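Local coordinates for protein beta-agarase D (Zobellia galactanivorans, PDB 4ASM) that hydrolyses internal beta-1,4 linkages of agarose with retention of anomeric configuration, through the family GH16 catalytic domain that this chain represents, at residues 230-235 / 244-249; 143-148 / 336-341. All coordinates share one frame; numbering follows the deposited sequence.

In the fold
Both contacts lie within the catalytic domain, the beta-jelly roll of family GH16, on opposite sides of its centre, with their own centres about 31 Å apart. Contact 1 joins two strands adjacent along the chain, 232-237 and 240-246, through paired backbones and a salt-bridge network on one face of the hairpin. Contact 2 brings together loops almost 190 residues apart in sequence, the approach to strand 147-153 and the lead into helix 340-343. It has no backbone pairing and rests on a proline set against a leucine and a threonine. The touching residues are mostly buried in both, yet contact 1 covers 446 Å² and contact 2 only 193 Å².

Contact 1: residues 230-235 / 244-249; sequences PTRLEY and ILDNDA
Arg232 and Asp246 face each other as a non-hydrogen-bonded antiparallel pair, and their side chains meet at the guanidinium edge. NH1 of Arg232 donates to OD2 of Asp246 over 2.9 Å, close to the guanidinium plane, using the anti lone pair of OD2; the carboxylate itself is turned 86° from that plane. With CG anti to the backbone N (chi1 -178°) and the chain extended as far as NE, Arg232 also presents another edge to Glu234. Arg232 NE, 2.9 Å from Glu234 OE2, uses the anti lone pair of that oxygen, and Arg232 NH2 reaches the same oxygen from the anti side but 33° out of the carboxylate plane. Ile244 CG2 sits 3.8 Å above the guanidinium plane, over its centre, so carbon covers one face while two carboxylates hold the edge and fix its rotation. An alanine in place of this arginine would probably leave Glu234 OE2 and Asp246 OD2 without the cation between them, although Asp246 OD1 keeps Lys295 of helix 291-297, and uncover CG2 and CD1 of Ile244.

These residues occupy one face of the beta hairpin 232-237/240-246. The axes of 232-235 and 244-246 come within 4.7 Å and run antiparallel. Leu233 and Leu245 form the hydrogen-bonded pair and turn their side chains to the other face, where Leu233 meets Trp227 and Phe315. Where the pairing ends, Asn247 N donates to Thr231 O over 2.7 Å, and Asn247 ND2 makes a weak bond to Thr231 OG1 at 3.2 Å. Glu234 OE1 accepts from Asn226 on strand 220-229.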
ATOM      1  N   PRO A 230      17.886  -2.174  -3.759  1.00  8.63           N
ATOM      2  CA  PRO A 230      17.727  -1.052  -2.825  1.00  9.28           C
ATOM      3  C   PRO A 230      17.114   0.217  -3.438  1.00  9.34           C
ATOM      4  O   PRO A 230      16.586   1.056  -2.718  1.00 10.59           O
ATOM      5  CB  PRO A 230      19.166  -0.781  -2.365  1.00  9.69           C
ATOM      6  CG  PRO A 230      19.821  -2.117  -2.465  1.00 10.15           C
ATOM      7  CD  PRO A 230      19.257  -2.724  -3.725  1.00  9.30           C
ATOM      8  N   THR A 231      17.145   0.330  -4.760  1.00 10.07           N
ATOM      9  CA  THR A 231      16.892   1.618  -5.332  1.00 10.94           C
ATOM     10  C   THR A 231      15.827   1.550  -6.461  1.00 10.13           C
ATOM     11  O   THR A 231      15.458   2.569  -7.035  1.00  9.79           O
ATOM     12  CB  THR A 231      18.323   2.134  -5.660  1.00 12.57           C
ATOM     13  OG1 THR A 231      18.699   3.297  -4.885  1.00 16.08           O
ATOM     14  CG2 THR A 231      18.666   2.106  -7.056  1.00 13.00           C
ATOM     15  N   ARG A 232      15.258   0.364  -6.692  1.00  8.73           N
ATOM     16  CA  ARG A 232      14.292   0.193  -7.804  1.00  7.84           C
ATOM     17  C   ARG A 232      13.041  -0.603  -7.437  1.00  7.30           C
ATOM     18  O   ARG A 232      13.145  -1.721  -6.903  1.00  8.00           O
ATOM     19  CB  ARG A 232      14.944  -0.406  -9.058  1.00  8.29           C
ATOM     20  CG  ARG A 232      13.982  -0.552 -10.264  1.00  8.35           C
ATOM     21  CD  ARG A 232      14.756  -1.040 -11.464  1.00  9.75           C
ATOM     22  NE  ARG A 232      13.949  -1.455 -12.616  1.00 10.11           N
ATOM     23  CZ  ARG A 232      14.062  -0.963 -13.854  1.00 10.04           C
ATOM     24  NH1 ARG A 232      14.895   0.046 -14.110  1.00  9.31           N
ATOM     25  NH2 ARG A 232      13.322  -1.480 -14.830  1.00 10.59           N
ATOM     26  N   LEU A 233      11.883  -0.015  -7.763  1.00  7.61           N
ATOM     27  CA  LEU A 233      10.556  -0.637  -7.590  1.00  7.09           C
ATOM     28  C   LEU A 233       9.811  -0.588  -8.904  1.00  7.46           C
ATOM     29  O   LEU A 233       9.871   0.425  -9.597  1.00  7.45           O
ATOM     30  CB  LEU A 233       9.705   0.139  -6.585  1.00  7.36           C
ATOM     31  CG  LEU A 233      10.262   0.413  -5.191  1.00  7.17           C
ATOM     32  CD1 LEU A 233       9.299   1.275  -4.356  1.00  8.97           C
ATOM     33  CD2 LEU A 233      10.602  -0.901  -4.470  1.00  7.68           C
ATOM     34  N   GLU A 234       9.081  -1.660  -9.222  1.00  6.75           N
ATOM     35  CA  GLU A 234       8.232  -1.673 -10.416  1.00  6.16           C
ATOM     36  C   GLU A 234       6.832  -2.081  -9.994  1.00  6.37           C
ATOM     37  O   GLU A 234       6.690  -3.004  -9.178  1.00  6.13           O
ATOM     38  CB  GLU A 234       8.746  -2.678 -11.433  1.00  6.11           C
ATOM     39  CG  GLU A 234      10.172  -2.427 -11.917  1.00  7.60           C
ATOM     40  CD  GLU A 234      10.824  -3.646 -12.550  1.00  8.36           C
ATOM     41  OE1 GLU A 234      10.191  -4.722 -12.615  1.00  9.11           O
ATOM     42  OE2 GLU A 234      11.984  -3.502 -13.001  1.00  9.74           O
ATOM     43  N   TYR A 235       5.810  -1.396 -10.524  1.00  4.92           N
ATOM     44  CA  TYR A 235       4.414  -1.655 -10.168  1.00  5.47           C
ATOM     45  C   TYR A 235       3.654  -2.232 -11.347  1.00  5.44           C
ATOM     46  O   TYR A 235       3.927  -1.870 -12.493  1.00  6.09           O
ATOM     47  CB  TYR A 235       3.719  -0.361  -9.707  1.00  5.23           C
ATOM     48  CG  TYR A 235       4.260   0.193  -8.425  1.00  4.85           C
ATOM     49  CD1 TYR A 235       5.415   0.965  -8.408  1.00  6.02           C
ATOM     50  CD2 TYR A 235       3.625  -0.083  -7.217  1.00  5.07           C
ATOM     51  CE1 TYR A 235       5.921   1.453  -7.208  1.00  5.68           C
ATOM     52  CE2 TYR A 235       4.104   0.425  -6.025  1.00  5.98           C
ATOM     53  CZ  TYR A 235       5.261   1.174  -6.025  1.00  5.91           C
ATOM     54  OH  TYR A 235       5.775   1.652  -4.838  1.00  6.75           O
ATOM     55  N   ILE A 244       7.679   2.646 -12.708  1.00  6.32           N
ATOM     56  CA  ILE A 244       8.985   2.289 -12.168  1.00  7.08           C
ATOM     57  C   ILE A 244       9.509   3.487 -11.385  1.00  7.09           C
ATOM     58  O   ILE A 244       9.438   4.630 -11.876  1.00  7.17           O
ATOM     59  CB  ILE A 244      10.022   1.943 -13.264  1.00  6.75           C
ATOM     60  CG1 ILE A 244       9.491   0.876 -14.222  1.00  7.37           C
ATOM     61  CG2 ILE A 244      11.335   1.442 -12.626  1.00  8.34           C
ATOM     62  CD1 ILE A 244      10.429   0.571 -15.355  1.00  9.26           C
ATOM     63  N   LEU A 245      10.024   3.236 -10.174  1.00  7.43           N
ATOM     64  CA  LEU A 245      10.843   4.206  -9.444  1.00  8.73           C
ATOM     65  C   LEU A 245      12.244   3.651  -9.457  1.00  8.32           C
ATOM     66  O   LEU A 245      12.474   2.493  -9.081  1.00  8.29           O
ATOM     67  CB  LEU A 245      10.389   4.377  -7.986  1.00  9.73           C
ATOM     68  CG  LEU A 245       9.593   5.649  -7.729  1.00 12.35           C
ATOM     69  CD1 LEU A 245       8.258   5.492  -8.407  1.00 15.12           C
ATOM     70  CD2 LEU A 245       9.420   5.946  -6.271  1.00 11.03           C
ATOM     71  N   ASP A 246      13.193   4.438  -9.931  1.00  8.54           N
ATOM     72  CA  ASP A 246      14.561   3.947 -10.022  1.00  8.75           C
ATOM     73  C   ASP A 246      15.507   5.031  -9.562  1.00  8.48           C
ATOM     74  O   ASP A 246      15.963   5.877 -10.364  1.00  8.70           O
ATOM     75  CB  ASP A 246      14.873   3.473 -11.447  1.00  8.98           C
ATOM     76  CG  ASP A 246      16.204   2.746 -11.543  1.00  9.73           C
ATOM     77  OD1 ASP A 246      17.129   3.086 -10.765  1.00 14.36           O
ATOM     78  OD2 ASP A 246      16.333   1.824 -12.399  1.00 12.18           O
ATOM     79  N   ASN A 247      15.806   4.984  -8.260  1.00  8.21           N
ATOM     80  CA  ASN A 247      16.763   5.886  -7.595  1.00  8.62           C
ATOM     81  C   ASN A 247      16.312   7.355  -7.541  1.00  7.94           C
ATOM     82  O   ASN A 247      15.921   7.856  -6.476  1.00  8.14           O
ATOM     83  CB  ASN A 247      18.177   5.730  -8.198  1.00  8.75           C
ATOM     84  CG  ASN A 247      19.238   6.449  -7.400  1.00 11.29           C
ATOM     85  OD1 ASN A 247      20.067   7.182  -7.963  1.00 15.18           O
ATOM     86  ND2 ASN A 247      19.223   6.263  -6.097  1.00 10.13           N
ATOM     87  N   ASP A 248      16.369   8.049  -8.683  1.00  8.27           N
ATOM     88  CA  ASP A 248      16.086   9.483  -8.747  1.00  8.07           C
ATOM     89  C   ASP A 248      15.201   9.849  -9.941  1.00  8.09           C
ATOM     90  O   ASP A 248      15.076  11.018 -10.287  1.00  7.85           O
ATOM     91  CB  ASP A 248      17.378  10.332  -8.746  1.00  8.10           C
ATOM     92  CG  ASP A 248      18.353   9.933  -9.832  1.00 10.76           C
ATOM     93  OD1 ASP A 248      18.043   9.056 -10.654  1.00 10.92           O
ATOM     94  OD2 ASP A 248      19.473  10.506  -9.834  1.00 11.46           O
ATOM     95  N   ALA A 249      14.578   8.824 -10.528  1.00  7.75           N
ATOM     96  CA  ALA A 249      13.759   8.981 -11.728  1.00  7.52           C
ATOM     97  C   ALA A 249      12.547   8.082 -11.676  1.00  7.61           C
ATOM     98  O   ALA A 249      12.527   7.068 -10.960  1.00  6.34           O
ATOM     99  CB  ALA A 249      14.592   8.648 -12.964  1.00  8.74           C
TER

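Contact 2: residues 143-148 / 336-341; sequences NSTLAS and RSPNAA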
ATOM      1  N   ASN A 143     -15.548  -1.042  -2.310  1.00  7.36           N
ATOM      2  CA  ASN A 143     -16.395   0.039  -2.800  1.00  7.26           C
ATOM      3  C   ASN A 143     -16.742   0.999  -1.652  1.00  6.78           C
ATOM      4  O   ASN A 143     -17.896   1.132  -1.235  1.00  7.02           O
ATOM      5  CB  ASN A 143     -17.664  -0.518  -3.448  1.00  7.39           C
ATOM      6  CG  ASN A 143     -18.425   0.549  -4.178  1.00  9.71           C
ATOM      7  OD1 ASN A 143     -17.840   1.535  -4.633  1.00 11.14           O
ATOM      8  ND2 ASN A 143     -19.732   0.387  -4.268  1.00 14.16           N
ATOM      9  N   SER A 144     -15.700   1.645  -1.139  1.00  7.06           N
ATOM     10  CA  SER A 144     -15.741   2.447   0.084  1.00  6.77           C
ATOM     11  C   SER A 144     -14.748   3.573  -0.056  1.00  6.38           C
ATOM     12  O   SER A 144     -13.774   3.454  -0.789  1.00  6.62           O
ATOM     13  CB  SER A 144     -15.299   1.597   1.275  1.00  6.64           C
ATOM     14  OG  SER A 144     -15.361   2.310   2.491  1.00  7.70           O
ATOM     15  N   THR A 145     -14.996   4.671   0.659  1.00  6.42           N
ATOM     16  CA  THR A 145     -14.039   5.771   0.683  1.00  6.52           C
ATOM     17  C   THR A 145     -12.840   5.466   1.589  1.00  6.76           C
ATOM     18  O   THR A 145     -11.878   6.231   1.611  1.00  6.55           O
ATOM     19  CB  THR A 145     -14.697   7.067   1.149  1.00  6.24           C
ATOM     20  OG1 THR A 145     -15.178   6.871   2.482  1.00  7.26           O
ATOM     21  CG2 THR A 145     -15.890   7.398   0.252  1.00  7.81           C
ATOM     22  N   LEU A 146     -12.918   4.375   2.355  1.00  5.97           N
ATOM     23  CA  LEU A 146     -11.773   3.874   3.137  1.00  5.91           C
ATOM     24  C   LEU A 146     -10.657   3.371   2.246  1.00  5.98           C
ATOM     25  O   LEU A 146     -10.869   3.055   1.072  1.00  6.06           O
ATOM     26  CB  LEU A 146     -12.213   2.703   4.023  1.00  6.68           C
ATOM     27  CG  LEU A 146     -13.229   3.056   5.097  1.00  5.60           C
ATOM     28  CD1 LEU A 146     -13.784   1.778   5.698  1.00  8.45           C
ATOM     29  CD2 LEU A 146     -12.640   3.948   6.178  1.00  6.23           C
ATOM     30  N   ALA A 147      -9.460   3.274   2.830  1.00  5.09           N
ATOM     31  CA  ALA A 147      -8.287   2.779   2.111  1.00  5.87           C
ATOM     32  C   ALA A 147      -8.247   1.253   2.114  1.00  5.97           C
ATOM     33  O   ALA A 147      -8.326   0.622   3.186  1.00  6.83           O
ATOM     34  CB  ALA A 147      -7.013   3.324   2.751  1.00  6.02           C
ATOM     35  N   SER A 148      -8.144   0.689   0.908  1.00  5.19           N
ATOM     36  CA  SER A 148      -7.824  -0.728   0.692  1.00  5.05           C
ATOM     37  C   SER A 148      -6.315  -0.805   0.545  1.00  5.20           C
ATOM     38  O   SER A 148      -5.755  -0.226  -0.408  1.00  5.48           O
ATOM     39  CB  SER A 148      -8.504  -1.221  -0.585  1.00  5.56           C
ATOM     40  OG  SER A 148      -9.921  -1.181  -0.459  1.00  6.27           O
ATOM     41  N   ARG A 336     -14.502  12.648   4.062  1.00  8.54           N
ATOM     42  CA  ARG A 336     -14.577  11.682   2.971  1.00  9.79           C
ATOM     43  C   ARG A 336     -14.768  10.240   3.445  1.00 10.31           C
ATOM     44  O   ARG A 336     -15.207   9.414   2.653  1.00 12.23           O
ATOM     45  CB  ARG A 336     -13.436  11.843   1.960  1.00  8.97           C
ATOM     46  CG  ARG A 336     -13.622  13.104   1.089  1.00  9.44           C
ATOM     47  CD  ARG A 336     -12.670  13.109  -0.110  1.00  9.57           C
ATOM     48  NE  ARG A 336     -11.311  13.234   0.389  1.00 10.59           N
ATOM     49  CZ  ARG A 336     -10.687  14.390   0.614  1.00 10.61           C
ATOM     50  NH1 ARG A 336     -11.273  15.565   0.351  1.00 12.02           N
ATOM     51  NH2 ARG A 336      -9.468  14.364   1.107  1.00 10.51           N
ATOM     52  N   SER A 337     -14.510   9.962   4.735  1.00 10.05           N
ATOM     53  CA  SER A 337     -14.780   8.652   5.380  1.00 10.89           C
ATOM     54  C   SER A 337     -16.223   8.236   5.228  1.00 10.67           C
ATOM     55  O   SER A 337     -17.086   9.099   5.070  1.00 10.59           O
ATOM     56  CB  SER A 337     -14.617   8.702   6.909  1.00 11.79           C
ATOM     57  OG  SER A 337     -13.495   9.396   7.372  1.00 15.67           O
ATOM     58  N   PRO A 338     -16.502   6.930   5.361  1.00 10.08           N
ATOM     59  CA  PRO A 338     -17.870   6.425   5.149  1.00 11.15           C
ATOM     60  C   PRO A 338     -18.930   7.085   6.010  1.00 10.97           C
ATOM     61  O   PRO A 338     -18.664   7.461   7.156  1.00 10.76           O
ATOM     62  CB  PRO A 338     -17.757   4.945   5.500  1.00 11.50           C
ATOM     63  CG  PRO A 338     -16.336   4.617   5.144  1.00 11.77           C
ATOM     64  CD  PRO A 338     -15.566   5.819   5.627  1.00 10.55           C
ATOM     65  N   ASN A 339     -20.121   7.238   5.437  1.00 10.78           N
ATOM     66  CA  ASN A 339     -21.255   7.678   6.220  1.00 10.77           C
ATOM     67  C   ASN A 339     -22.141   6.502   6.617  1.00 10.82           C
ATOM     68  O   ASN A 339     -21.923   5.362   6.195  1.00 10.78           O
ATOM     69  CB  ASN A 339     -22.032   8.754   5.480  1.00 12.02           C
ATOM     70  CG  ASN A 339     -22.517   8.307   4.091  1.00  8.88           C
ATOM     71  OD1 ASN A 339     -23.076   7.214   3.924  1.00  8.31           O
ATOM     72  ND2 ASN A 339     -22.334   9.180   3.093  1.00  7.95           N
ATOM     73  N   ALA A 340     -23.144   6.777   7.443  1.00 10.44           N
ATOM     74  CA  ALA A 340     -23.986   5.709   7.973  1.00 10.64           C
ATOM     75  C   ALA A 340     -24.716   4.920   6.890  1.00 11.20           C
ATOM     76  O   ALA A 340     -24.795   3.693   6.960  1.00 12.04           O
ATOM     77  CB  ALA A 340     -24.965   6.267   9.011  1.00 11.32           C
ATOM     78  N   ALA A 341     -25.253   5.609   5.878  1.00 10.15           N
ATOM     79  CA  ALA A 341     -25.945   4.938   4.787  1.00 10.18           C
ATOM     80  C   ALA A 341     -25.020   3.967   4.051  1.00 10.51           C
ATOM     81  O   ALA A 341     -25.403   2.831   3.761  1.00 11.25           O
ATOM     82  CB  ALA A 341     -26.569   5.977   3.819  1.00 10.38           C
TER
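Thr145 and Ser337 are the residues whose CA atoms lie nearest, 5.6 Å apart, in two loop segments that form no backbone hydrogen bonds with each other. Pro338 and Thr145 carry most of the contact. The side chains of Pro338 and Leu146 cross at about a right angle. CG of Leu146, anti to its carbonyl carbon (chi1 -64°), lies 3.5 Å from CG of Pro338, tighter than usual for two carbons, and CD of Pro338 is 3.5 Å from CD2 of Leu146. The same proline CG also approaches Ser144 OG at 3.6 Å. That hydroxyl accepts from Leu146 N over 3.2 Å, an ST turn that ties the loop together beside the ring. Thr145 OG1 comes within 3.3 Å of Pro338 CD; it also points to Arg336 O, but the position of that oxygen is doubtful.

Ser337 OG is hydrogen-bonded to Asp327 OD1, next in sequence to Glu326, which probably binds substrate and whose side chain is about 7 Å from that of Leu146. Asn339 is the N-cap of the short helix 340-343. In 143-148, Ala147 begins strand 147-153 and pairs through its backbone with Glu326 of strand 320-326; in 336-341, Arg336 and Ser337 rest against Trp330 and Ala332 of helix 329-333.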